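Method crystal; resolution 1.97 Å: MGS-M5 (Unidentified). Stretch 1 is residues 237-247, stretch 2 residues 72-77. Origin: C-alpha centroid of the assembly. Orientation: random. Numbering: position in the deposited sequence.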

ATOM      1  N   ALA A 237     -13.907  -9.866  -0.429  1.00 21.89           N
ATOM      2  CA  ALA A 237     -13.586 -11.287  -0.294  1.00 22.61           C
ATOM      3  C   ALA A 237     -12.976 -11.777  -1.620  1.00 22.79           C
ATOM      4  O   ALA A 237     -11.969 -12.492  -1.617  1.00 22.42           O
ATOM      5  CB  ALA A 237     -14.889 -12.127   0.039  1.00 21.00           C
ATOM      6  N   LEU A 238     -13.612 -11.421  -2.755  1.00 20.80           N
ATOM      7  CA  LEU A 238     -13.091 -11.848  -4.061  1.00 21.37           C
ATOM      8  C   LEU A 238     -11.676 -11.260  -4.328  1.00 20.57           C
ATOM      9  O   LEU A 238     -10.805 -11.919  -4.941  1.00 20.91           O
ATOM     10  CB  LEU A 238     -14.030 -11.438  -5.203  1.00 21.14           C
ATOM     11  CG  LEU A 238     -15.404 -12.149  -5.179  1.00 22.65           C
ATOM     12  CD1 LEU A 238     -16.465 -11.493  -6.133  1.00 19.16           C
ATOM     13  CD2 LEU A 238     -15.223 -13.674  -5.474  1.00 22.92           C
ATOM     14  N   VAL A 239     -11.471 -10.017  -3.911  1.00 19.48           N
ATOM     15  CA  VAL A 239     -10.124  -9.437  -4.028  1.00 19.77           C
ATOM     16  C   VAL A 239      -9.116 -10.273  -3.255  1.00 21.49           C
ATOM     17  O   VAL A 239      -8.005 -10.593  -3.744  1.00 21.47           O
ATOM     18  CB  VAL A 239     -10.089  -7.983  -3.529  1.00 18.90           C
ATOM     19  CG1 VAL A 239      -8.582  -7.504  -3.484  1.00 16.39           C
ATOM     20  CG2 VAL A 239     -10.930  -7.144  -4.483  1.00 19.48           C
ATOM     21  N   ARG A 240      -9.501 -10.670  -2.049  1.00 22.31           N
ATOM     22  CA  ARG A 240      -8.551 -11.391  -1.201  1.00 22.83           C
ATOM     23  C   ARG A 240      -8.207 -12.728  -1.787  1.00 22.32           C
ATOM     24  O   ARG A 240      -7.042 -13.168  -1.723  1.00 24.97           O
ATOM     25  CB  ARG A 240      -9.112 -11.594   0.203  1.00 23.44           C
ATOM     26  CG  ARG A 240      -8.044 -12.075   1.216  1.00 24.12           C
ATOM     27  CD  ARG A 240      -6.917 -10.950   1.389  1.00 28.38           C
ATOM     28  NE  ARG A 240      -5.723 -11.431   2.084  1.00 31.42           N
ATOM     29  CZ  ARG A 240      -4.760 -12.184   1.552  1.00 31.39           C
ATOM     30  NH1 ARG A 240      -4.856 -12.647   0.306  1.00 29.10           N
ATOM     31  NH2 ARG A 240      -3.704 -12.516   2.294  1.00 30.98           N
ATOM     32  N   ILE A 241      -9.212 -13.403  -2.350  1.00 21.37           N
ATOM     33  CA  ILE A 241      -8.967 -14.694  -3.018  1.00 20.97           C
ATOM     34  C   ILE A 241      -8.035 -14.478  -4.206  1.00 22.00           C
ATOM     35  O   ILE A 241      -7.058 -15.199  -4.395  1.00 20.13           O
ATOM     36  CB  ILE A 241     -10.281 -15.354  -3.478  1.00 19.83           C
ATOM     37  CG1 ILE A 241     -11.110 -15.773  -2.230  1.00 18.61           C
ATOM     38  CG2 ILE A 241      -9.993 -16.552  -4.375  1.00 18.82           C
ATOM     39  CD1 ILE A 241     -12.661 -15.994  -2.522  1.00 18.71           C
ATOM     40  N   THR A 242      -8.317 -13.438  -4.978  1.00 21.53           N
ATOM     41  CA  THR A 242      -7.496 -13.102  -6.146  1.00 20.71           C
ATOM     42  C   THR A 242      -6.031 -12.836  -5.740  1.00 20.60           C
ATOM     43  O   THR A 242      -5.077 -13.257  -6.416  1.00 21.30           O
ATOM     44  CB  THR A 242      -8.090 -11.870  -6.862  1.00 20.47           C
ATOM     45  OG1 THR A 242      -9.460 -12.186  -7.241  1.00 20.54           O
ATOM     46  CG2 THR A 242      -7.268 -11.527  -8.115  1.00 19.92           C
ATOM     47  N   ALA A 243      -5.859 -12.096  -4.661  1.00 21.14           N
ATOM     48  CA  ALA A 243      -4.498 -11.706  -4.218  1.00 20.01           C
ATOM     49  C   ALA A 243      -3.723 -12.917  -3.752  1.00 20.00           C
ATOM     50  O   ALA A 243      -2.532 -13.053  -4.032  1.00 22.94           O
ATOM     51  CB  ALA A 243      -4.589 -10.653  -3.088  1.00 20.15           C
ATOM     52  N   ALA A 244      -4.422 -13.854  -3.096  1.00 19.57           N
ATOM     53  CA  ALA A 244      -3.734 -15.091  -2.657  1.00 22.51           C
ATOM     54  C   ALA A 244      -3.179 -15.849  -3.847  1.00 21.80           C
ATOM     55  O   ALA A 244      -2.078 -16.441  -3.792  1.00 23.45           O
ATOM     56  CB  ALA A 244      -4.684 -15.985  -1.873  1.00 24.21           C
ATOM     57  N   ILE A 245      -3.948 -15.862  -4.941  1.00 21.24           N
ATOM     58  CA  ILE A 245      -3.495 -16.546  -6.167  1.00 21.32           C
ATOM     59  C   ILE A 245      -2.398 -15.754  -6.914  1.00 21.89           C
ATOM     60  O   ILE A 245      -1.321 -16.271  -7.189  1.00 24.55           O
ATOM     61  CB  ILE A 245      -4.692 -16.795  -7.137  1.00 19.90           C
ATOM     62  CG1 ILE A 245      -5.694 -17.738  -6.465  1.00 19.70           C
ATOM     63  CG2 ILE A 245      -4.133 -17.312  -8.526  1.00 24.53           C
ATOM     64  CD1 ILE A 245      -7.107 -17.756  -7.181  1.00 21.97           C
ATOM     65  N   PHE A 246      -2.634 -14.483  -7.226  1.00 20.25           N
ATOM     66  CA  PHE A 246      -1.625 -13.767  -8.020  1.00 21.58           C
ATOM     67  C   PHE A 246      -0.331 -13.480  -7.222  1.00 23.04           C
ATOM     68  O   PHE A 246       0.741 -13.357  -7.793  1.00 23.51           O
ATOM     69  CB  PHE A 246      -2.198 -12.464  -8.583  1.00 23.93           C
ATOM     70  CG  PHE A 246      -3.083 -12.720  -9.782  1.00 25.95           C
ATOM     71  CD1 PHE A 246      -4.412 -13.067  -9.608  1.00 27.52           C
ATOM     72  CD2 PHE A 246      -2.545 -12.741 -11.052  1.00 29.16           C
ATOM     73  CE1 PHE A 246      -5.246 -13.374 -10.752  1.00 28.36           C
ATOM     74  CE2 PHE A 246      -3.350 -13.035 -12.197  1.00 32.53           C
ATOM     75  CZ  PHE A 246      -4.688 -13.362 -12.037  1.00 28.83           C
ATOM     76  N   ASN A 247      -0.442 -13.362  -5.912  1.00 22.33           N
ATOM     77  CA  ASN A 247       0.785 -13.169  -5.082  1.00 23.43           C
ATOM     78  C   ASN A 247       1.370 -14.501  -4.617  1.00 23.30           C
ATOM     79  O   ASN A 247       2.345 -14.533  -3.846  1.00 23.07           O
ATOM     80  CB  ASN A 247       0.480 -12.272  -3.877  1.00 25.74           C
ATOM     81  CG  ASN A 247       0.162 -10.849  -4.307  1.00 29.33           C
ATOM     82  OD1 ASN A 247       0.873 -10.270  -5.111  1.00 32.87           O
ATOM     83  ND2 ASN A 247      -0.890 -10.318  -3.809  1.00 31.02           N
TER
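Stretch 2, residues 72-77: AGLVVI

Leu74 is the centre of this contact. It is the first residue of the short strand 74-77, its CA-to-CB bond points toward the helix, and it loses 78 Å² of surface to stretch 1, more than any other residue of the pair. Its side chain, with chi1 t and chi2 p, meets three helix residues. Leu74 CD1 lies 4.3 Å from Ile245 CD1, an ordinary van der Waals distance between two methyl groups. Leu74 CB lies 3.7 Å from Phe246 CE1, and it approaches that ring at the edge, near the ring plane. Leu74 CD2 lies 3.5 Å from Thr242 OG1. A branched, flexible aliphatic chain suits such a place, since its two methyls can reach Thr242 and Ile245, three positions apart on the helix, while CB packs on Phe246, without asking for any particular polar partner.

The backbones explain why these residues meet. Residues 237-246 are helical, held by hydrogen bonds from the amides of Ile241 onward to the carbonyl four residues earlier, such as Phe246 N to Thr242 O at 2.9 Å; residues 74-77 are extended. The strand runs nearly antiparallel to the helix, at a crossing angle of 164°, with the two axes 11.0 Å apart at their closest. That spacing leaves room for a layer of side chains between the backbones, and no hydrogen bond crosses it. The antiparallel sense appears in the register: the CA of Leu238 is nearest the CA of Val76 at 8.6 Å, the CA of Thr242 nearest that of Leu74 at 8.0 Å, and the CA of Phe246 nearest that of Gly73 at 8.3 Å. Steps of four residues on the helix keep to one face, whereas alternate strand residues share a side, so Leu74 and Val76 point toward the helix while Val75 and Ile77 remain out of its reach.

Toward the N-terminal end of stretch 1, within a helix that begins earlier in the chain, Val76 extends the apolar layer. Val76 CG1 stands 4.4 Å from Leu238 CD1. The compact beta-branched valine is at home in an extended backbone, and the leucine has its own CA-to-CB bond directed toward the strand.

At the other end, Phe246 sends its ring toward the strand although its CA-to-CB bond points sideways. Phe246 CZ comes 4.2 Å from the backbone C of Gly73. The absence of a side chain matters here: a CB at position 73 would point toward the helix and lie only 3.2 Å from CZ of Phe246, a tight fit. Glycine thus leaves space for the aromatic ring.

The polar edge of the contact is the hydroxyl of Thr242. Thr242 OG1 donates a hydrogen bond to Leu238 O at 2.7 Å, one turn back, and Leu238 O also accepts Thr242 N at 2.9 Å. With its hydroxyl bonded there and also elsewhere in the structure, threonine can be buried beside Leu74 without needing a polar partner on the strand.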

ATOM      1  N   ALA A  72      -5.978 -14.991 -19.895  1.00 29.12           N
ATOM      2  CA  ALA A  72      -6.325 -14.519 -18.551  1.00 27.15           C
ATOM      3  C   ALA A  72      -5.850 -15.551 -17.525  1.00 27.37           C
ATOM      4  O   ALA A  72      -5.914 -16.745 -17.788  1.00 28.39           O
ATOM      5  CB  ALA A  72      -7.805 -14.298 -18.437  1.00 26.10           C
ATOM      6  N   GLY A  73      -5.351 -15.092 -16.377  1.00 27.43           N
ATOM      7  CA  GLY A  73      -4.913 -16.011 -15.338  1.00 26.79           C
ATOM      8  C   GLY A  73      -6.139 -16.452 -14.521  1.00 25.23           C
ATOM      9  O   GLY A  73      -6.171 -17.540 -13.950  1.00 24.94           O
ATOM     10  N   LEU A  74      -7.159 -15.614 -14.492  1.00 22.99           N
ATOM     11  CA  LEU A  74      -8.331 -15.879 -13.626  1.00 22.47           C
ATOM     12  C   LEU A  74      -9.587 -15.342 -14.286  1.00 22.61           C
ATOM     13  O   LEU A  74      -9.586 -14.221 -14.793  1.00 23.09           O
ATOM     14  CB  LEU A  74      -8.165 -15.185 -12.243  1.00 21.31           C
ATOM     15  CG  LEU A  74      -9.324 -15.304 -11.242  1.00 22.00           C
ATOM     16  CD1 LEU A  74      -9.365 -16.732 -10.681  1.00 22.01           C
ATOM     17  CD2 LEU A  74      -9.133 -14.243 -10.079  1.00 22.68           C
ATOM     18  N   VAL A  75     -10.662 -16.124 -14.298  1.00 22.08           N
ATOM     19  CA  VAL A  75     -11.944 -15.541 -14.746  1.00 21.40           C
ATOM     20  C   VAL A  75     -12.883 -15.645 -13.575  1.00 23.11           C
ATOM     21  O   VAL A  75     -13.033 -16.741 -12.993  1.00 24.60           O
ATOM     22  CB  VAL A  75     -12.530 -16.277 -15.979  1.00 25.07           C
ATOM     23  CG1 VAL A  75     -13.903 -15.678 -16.332  1.00 23.66           C
ATOM     24  CG2 VAL A  75     -11.537 -16.209 -17.183  1.00 24.49           C
ATOM     25  N   VAL A  76     -13.503 -14.522 -13.233  1.00 21.23           N
ATOM     26  CA  VAL A  76     -14.429 -14.473 -12.113  1.00 21.07           C
ATOM     27  C   VAL A  76     -15.842 -14.374 -12.653  1.00 23.68           C
ATOM     28  O   VAL A  76     -16.177 -13.415 -13.348  1.00 22.97           O
ATOM     29  CB  VAL A  76     -14.143 -13.287 -11.199  1.00 19.14           C
ATOM     30  CG1 VAL A  76     -15.097 -13.279  -9.939  1.00 19.82           C
ATOM     31  CG2 VAL A  76     -12.599 -13.336 -10.741  1.00 21.90           C
ATOM     32  N   ILE A  77     -16.663 -15.369 -12.355  1.00 24.68           N
ATOM     33  CA  ILE A  77     -18.023 -15.406 -12.911  1.00 25.87           C
ATOM     34  C   ILE A  77     -19.051 -14.924 -11.888  1.00 26.75           C
ATOM     35  O   ILE A  77     -19.171 -15.488 -10.799  1.00 27.67           O
ATOM     36  CB  ILE A  77     -18.405 -16.828 -13.371  1.00 27.85           C
ATOM     37  CG1 ILE A  77     -17.346 -17.355 -14.367  1.00 27.66           C
ATOM     38  CG2 ILE A  77     -19.872 -16.846 -13.925  1.00 27.87           C
ATOM     39  CD1 ILE A  77     -17.471 -18.852 -14.659  1.00 30.52           C
TER